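Bis(5'-nucleosyl)-tetraphosphatase [asymmetrical] (Caenorhabditis elegans, PDB 1KT9) hydrolyses diadenosine tetraphosphate (Ap4A) asymmetrically to AMP and ATP, using divalent metal ions such as magnesium as cofactor. Local coordinates at residues A[1-6]-A[36-41]; A[31-36]-A[85-90]. All coordinates share one frame; numbering follows the deposited sequence.

Interaction 1: A[1-6]-A[36-41]; sequences MVVKAA and KGHVDP
A6 and G37 grip each other through both backbone groups: A6 N donates to G37 O at 2.9 Å, and G37 N returns a bond to A6 O at 3.0 Å, making an antiparallel hydrogen-bonded pair. Two residues further along, V39 N gives an almost straight bond (N-H...O 177°) to K4 O, its length 2.9 Å. That carbonyl takes a second donor, a water that sits 2.9 Å from K4 O and also donates to V39 O, tying the chain together just where 36-41 leaves the sheet. Between these bonds A5 and H38 form a non-hydrogen-bonded pair, their CA atoms 4.1 Å apart and their side chains diverging.

Here the start of strand 3-14 and the end of strand 32-38 run antiparallel, the axes of residues 3-6 and 36-38 at 151°. G37 opens the Nudix box, the signature loop-helix-loop of these hydrolases, so this pairing fastens the start of the motif to the first strand of the sheet. H38 O and D40 N extend the hold within the motif, bonding to R51 and E43 respectively.

Side chains fill in around the backbone. V3 reaches over one face of the H38 imidazole in a CH-pi contact, CG1 lying 4.2 Å from the ring centroid and offset toward its rim; with CG1 anti to the backbone N (chi1 174°), this is the branch presented to the ring. V39 CG2 lies over the K4 carbonyl and brushes K4 CB, while 4.4 Å separates it from A6 CB. A6 and V39 also touch A49 and A48 of helix 45-57. At the other end K36 CB rests against A6 O, before the rest of its chain leads away to T33.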
loop_
_atom_site.group_PDB
_atom_site.type_symbol
_atom_site.label_atom_id
_atom_site.label_comp_id
_atom_site.label_asym_id
_atom_site.label_seq_id
_atom_site.Cartn_x
_atom_site.Cartn_y
_atom_site.Cartn_z
ATOM N N MET A 1 5.216 21.703 -9.675
ATOM C CA MET A 1 5.743 20.364 -9.324
ATOM C C MET A 1 4.729 19.569 -8.527
ATOM O O MET A 1 4.194 20.021 -7.503
ATOM C CB MET A 1 7.038 20.480 -8.502
ATOM N N VAL A 2 4.404 18.422 -9.097
ATOM C CA VAL A 2 3.696 17.354 -8.455
ATOM C C VAL A 2 3.778 17.375 -6.940
ATOM O O VAL A 2 4.770 17.798 -6.353
ATOM C CB VAL A 2 4.352 16.022 -8.880
ATOM C CG1 VAL A 2 5.730 15.841 -8.176
ATOM C CG2 VAL A 2 3.454 14.874 -8.599
ATOM N N VAL A 3 2.727 16.874 -6.317
ATOM C CA VAL A 3 2.739 16.697 -4.888
ATOM C C VAL A 3 3.139 15.261 -4.624
ATOM O O VAL A 3 2.643 14.336 -5.245
ATOM C CB VAL A 3 1.379 16.989 -4.273
ATOM C CG1 VAL A 3 1.394 16.663 -2.810
ATOM C CG2 VAL A 3 1.021 18.438 -4.483
ATOM N N LYS A 4 4.044 15.078 -3.686
ATOM C CA LYS A 4 4.538 13.757 -3.391
ATOM C C LYS A 4 3.838 13.040 -2.229
ATOM O O LYS A 4 3.650 13.589 -1.140
ATOM C CB LYS A 4 6.038 13.849 -3.146
ATOM C CG LYS A 4 6.842 14.259 -4.426
ATOM C CD LYS A 4 8.332 14.228 -4.150
ATOM C CE LYS A 4 9.158 14.485 -5.409
ATOM N NZ LYS A 4 9.542 13.175 -6.018
ATOM N N ALA A 5 3.511 11.771 -2.482
ATOM C CA ALA A 5 2.964 10.868 -1.495
ATOM C C ALA A 5 3.670 9.503 -1.565
ATOM O O ALA A 5 4.333 9.168 -2.576
ATOM C CB ALA A 5 1.479 10.686 -1.731
ATOM N N ALA A 6 3.541 8.719 -0.511
ATOM C CA ALA A 6 4.163 7.401 -0.467
ATOM C C ALA A 6 3.385 6.449 0.420
ATOM O O ALA A 6 2.591 6.871 1.254
ATOM C CB ALA A 6 5.631 7.483 0.012
ATOM N N LYS A 36 -1.272 4.757 2.592
ATOM C CA LYS A 36 -0.390 5.789 1.997
ATOM C C LYS A 36 -0.782 7.178 2.435
ATOM O O LYS A 36 -1.859 7.367 3.001
ATOM C CB LYS A 36 -0.477 5.726 0.466
ATOM C CG LYS A 36 -1.513 6.584 -0.124
ATOM C CD LYS A 36 -2.818 5.977 -0.161
ATOM C CE LYS A 36 -3.764 6.901 -1.002
ATOM N NZ LYS A 36 -5.176 6.415 -0.919
ATOM N N GLY A 37 0.067 8.148 2.132
ATOM C CA GLY A 37 -0.231 9.544 2.395
ATOM C C GLY A 37 0.893 10.507 1.976
ATOM O O GLY A 37 1.925 10.085 1.480
ATOM N N HIS A 38 0.667 11.800 2.202
ATOM C CA HIS A 38 1.570 12.885 1.781
ATOM C C HIS A 38 2.936 12.853 2.477
ATOM O O HIS A 38 3.039 12.601 3.696
ATOM C CB HIS A 38 0.923 14.246 2.038
ATOM C CG HIS A 38 -0.150 14.617 1.055
ATOM N ND1 HIS A 38 -0.550 15.924 0.847
ATOM C CD2 HIS A 38 -0.901 13.863 0.218
ATOM C CE1 HIS A 38 -1.494 15.960 -0.077
ATOM N NE2 HIS A 38 -1.732 14.723 -0.470
ATOM N N VAL A 39 3.991 13.102 1.697
ATOM C CA VAL A 39 5.344 13.180 2.262
ATOM C C VAL A 39 5.517 14.506 3.015
ATOM O O VAL A 39 5.218 15.569 2.449
ATOM C CB VAL A 39 6.411 13.152 1.171
ATOM C CG1 VAL A 39 7.810 13.430 1.767
ATOM C CG2 VAL A 39 6.402 11.831 0.480
ATOM N N ASP A 40 6.017 14.437 4.262
ATOM C CA ASP A 40 6.250 15.645 5.080
ATOM C C ASP A 40 7.621 16.322 4.844
ATOM O O ASP A 40 8.547 15.728 4.321
ATOM C CB ASP A 40 6.130 15.292 6.578
ATOM C CG ASP A 40 4.701 15.012 6.998
ATOM O OD1 ASP A 40 3.781 15.456 6.272
ATOM O OD2 ASP A 40 4.412 14.327 8.009
ATOM N N PRO A 41 7.747 17.563 5.248
ATOM C CA PRO A 41 9.035 18.258 5.180
ATOM C C PRO A 41 10.164 17.495 5.883
ATOM O O PRO A 41 10.019 16.963 6.987
ATOM C CB PRO A 41 8.766 19.558 5.921
ATOM C CG PRO A 41 7.313 19.764 5.848
ATOM C CD PRO A 41 6.672 18.431 5.747
HETATM O O HOH W 1 3.806 16.247 0.097
#

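Interaction 2: A[31-36]-A[85-90]; sequences HWTPPK and VKYWLA
Apolar contacts carry this meeting, and Y87 is at the centre of them. Its CE2 lies 3.9 Å from P34 CB, the proline crossing the tyrosine at about a right angle, while the P35 carbonyl oxygen comes to the ring's edge near its plane. With CG beside its own backbone N (chi1 -68°), the Y87 ring extends from strand 83-92 toward 31-36. The aliphatic part of K36 runs past the phenol end, CD 3.7 Å from Y87 OH, and its CG packs crosswise on V85 CG1 at 4.1 Å.

Two side-chain hydrogen bonds lie within 31-36. K36 bends at chi2 (-85°) and sends NZ to T33 OG1 at 3.0 Å; that hydroxyl in turn donates to P34 O over 2.7 Å. Y87 OH is buried with no polar partner in the model. Cut back to an alanine, K36 would probably leave T33 OG1 without its ammonium donor and open a gap beside Y87 OH and V85 CG1.

M124 of helix 122-135 touches both P34 and Y87, which places the contact in the buried layer between the mixed sheet and that helix, within the alpha/beta/alpha sandwich of the Nudix fold.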
loop_
_atom_site.group_PDB
_atom_site.type_symbol
_atom_site.label_atom_id
_atom_site.label_comp_id
_atom_site.label_asym_id
_atom_site.label_seq_id
_atom_site.Cartn_x
_atom_site.Cartn_y
_atom_site.Cartn_z
ATOM N N HIS A 31 -12.078 5.360 -1.930
ATOM C CA HIS A 31 -11.618 4.214 -2.700
ATOM C C HIS A 31 -10.790 3.276 -1.760
ATOM O O HIS A 31 -10.423 3.664 -0.659
ATOM C CB HIS A 31 -10.808 4.683 -3.905
ATOM C CG HIS A 31 -11.616 5.454 -4.911
ATOM N ND1 HIS A 31 -12.959 5.236 -5.115
ATOM C CD2 HIS A 31 -11.267 6.450 -5.751
ATOM C CE1 HIS A 31 -13.407 6.066 -6.044
ATOM N NE2 HIS A 31 -12.392 6.808 -6.452
ATOM N N TRP A 32 -10.583 2.034 -2.163
ATOM C CA TRP A 32 -9.827 1.080 -1.377
ATOM C C TRP A 32 -8.406 1.114 -1.904
ATOM O O TRP A 32 -8.244 1.013 -3.107
ATOM C CB TRP A 32 -10.366 -0.319 -1.646
ATOM C CG TRP A 32 -11.686 -0.615 -1.030
ATOM C CD1 TRP A 32 -12.905 -0.358 -1.539
ATOM C CD2 TRP A 32 -11.894 -1.251 0.220
ATOM N NE1 TRP A 32 -13.889 -0.785 -0.677
ATOM C CE2 TRP A 32 -13.286 -1.353 0.415
ATOM C CE3 TRP A 32 -11.042 -1.725 1.217
ATOM C CZ2 TRP A 32 -13.841 -1.905 1.561
ATOM C CZ3 TRP A 32 -11.592 -2.289 2.339
ATOM C CH2 TRP A 32 -12.979 -2.370 2.512
ATOM N N THR A 33 -7.409 1.267 -1.034
ATOM C CA THR A 33 -6.016 1.277 -1.463
ATOM C C THR A 33 -5.135 0.775 -0.342
ATOM O O THR A 33 -5.570 0.697 0.800
ATOM C CB THR A 33 -5.547 2.707 -1.801
ATOM O OG1 THR A 33 -5.292 3.432 -0.596
ATOM C CG2 THR A 33 -6.638 3.510 -2.479
ATOM N N PRO A 34 -3.890 0.449 -0.644
ATOM C CA PRO A 34 -2.942 0.146 0.412
ATOM C C PRO A 34 -2.696 1.441 1.196
ATOM O O PRO A 34 -3.089 2.524 0.726
ATOM C CB PRO A 34 -1.684 -0.250 -0.326
ATOM C CG PRO A 34 -2.149 -0.628 -1.700
ATOM C CD PRO A 34 -3.302 0.302 -1.993
ATOM N N PRO A 35 -2.118 1.326 2.378
ATOM C CA PRO A 35 -1.867 2.464 3.247
ATOM C C PRO A 35 -0.936 3.473 2.580
ATOM O O PRO A 35 0.067 3.016 2.037
ATOM C CB PRO A 35 -1.104 1.853 4.449
ATOM C CG PRO A 35 -0.839 0.445 4.121
ATOM C CD PRO A 35 -1.630 0.067 2.944
ATOM N N LYS A 36 -1.272 4.757 2.592
ATOM C CA LYS A 36 -0.390 5.789 1.997
ATOM C C LYS A 36 -0.782 7.178 2.435
ATOM O O LYS A 36 -1.859 7.367 3.001
ATOM C CB LYS A 36 -0.477 5.726 0.466
ATOM C CG LYS A 36 -1.513 6.584 -0.124
ATOM C CD LYS A 36 -2.818 5.977 -0.161
ATOM C CE LYS A 36 -3.764 6.901 -1.002
ATOM N NZ LYS A 36 -5.176 6.415 -0.919
ATOM N N VAL A 85 2.350 8.755 -6.146
ATOM C CA VAL A 85 2.375 7.938 -4.958
ATOM C C VAL A 85 3.369 6.800 -5.194
ATOM O O VAL A 85 3.189 5.982 -6.099
ATOM C CB VAL A 85 1.000 7.365 -4.570
ATOM C CG1 VAL A 85 1.088 6.652 -3.291
ATOM C CG2 VAL A 85 -0.023 8.425 -4.480
ATOM N N LYS A 86 4.454 6.813 -4.428
ATOM C CA LYS A 86 5.481 5.777 -4.572
ATOM C C LYS A 86 5.239 4.701 -3.536
ATOM O O LYS A 86 5.168 4.990 -2.329
ATOM C CB LYS A 86 6.890 6.383 -4.415
ATOM C CG LYS A 86 8.020 5.346 -4.483
ATOM C CD LYS A 86 9.399 6.023 -4.637
ATOM C CE LYS A 86 10.474 5.028 -5.028
ATOM N NZ LYS A 86 11.831 5.630 -5.061
ATOM N N TYR A 87 5.144 3.462 -4.007
ATOM C CA TYR A 87 4.948 2.284 -3.143
ATOM C C TYR A 87 6.102 1.289 -3.171
ATOM O O TYR A 87 6.633 0.982 -4.246
ATOM C CB TYR A 87 3.697 1.479 -3.577
ATOM C CG TYR A 87 2.331 2.121 -3.385
ATOM C CD1 TYR A 87 1.625 2.694 -4.443
ATOM C CD2 TYR A 87 1.697 2.046 -2.158
ATOM C CE1 TYR A 87 0.348 3.250 -4.243
ATOM C CE2 TYR A 87 0.462 2.576 -1.958
ATOM C CZ TYR A 87 -0.221 3.173 -2.986
ATOM O OH TYR A 87 -1.470 3.661 -2.640
ATOM N N TRP A 88 6.430 0.735 -1.991
ATOM C CA TRP A 88 7.296 -0.443 -1.908
ATOM C C TRP A 88 6.453 -1.612 -1.381
ATOM O O TRP A 88 5.474 -1.428 -0.610
ATOM C CB TRP A 88 8.423 -0.244 -0.903
ATOM C CG TRP A 88 9.633 0.609 -1.367
ATOM C CD1 TRP A 88 10.830 0.145 -1.901
ATOM C CD2 TRP A 88 9.763 2.023 -1.293
ATOM N NE1 TRP A 88 11.677 1.202 -2.138
ATOM C CE2 TRP A 88 11.044 2.364 -1.785
ATOM C CE3 TRP A 88 8.945 3.056 -0.823
ATOM C CZ2 TRP A 88 11.488 3.675 -1.843
ATOM C CZ3 TRP A 88 9.409 4.367 -0.910
ATOM C CH2 TRP A 88 10.653 4.650 -1.381
ATOM N N LEU A 89 6.864 -2.807 -1.756
ATOM C CA LEU A 89 6.250 -4.033 -1.294
ATOM C C LEU A 89 6.863 -4.379 0.060
ATOM O O LEU A 89 8.119 -4.289 0.276
ATOM C CB LEU A 89 6.541 -5.151 -2.307
ATOM C CG LEU A 89 5.924 -6.520 -1.999
ATOM C CD1 LEU A 89 4.422 -6.465 -1.999
ATOM C CD2 LEU A 89 6.416 -7.522 -2.997
ATOM N N ALA A 90 6.005 -4.750 0.984
ATOM C CA ALA A 90 6.415 -5.131 2.336
ATOM C C ALA A 90 5.640 -6.316 2.933
ATOM O O ALA A 90 4.422 -6.375 2.854
ATOM C CB ALA A 90 6.326 -3.936 3.249
#

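How the interactions relate
The centres of interactions 1 and 2 lie about 12 Å apart, and the two share K36 on strand 32-38. Along the chain their segments alternate: 1-6, then 31-36, 36-41 and finally 85-90. Strand 3-14 is the common neighbour in the sheet, antiparallel to 32-38 and parallel to 83-92, and A5 O to K86 N, 3.0 Å, is a probable hydrogen bond between the contacts. A5 CB also packs on V85 CG2. Interaction 1 lies at the partly buried outer end of the sheet, where the Nudix box begins; interaction 2 is near the centre of the chain. Interaction 1 thus joins the opening residues of the motif to the first strand, and interaction 2 packs the residues leading into it against strand 83-92.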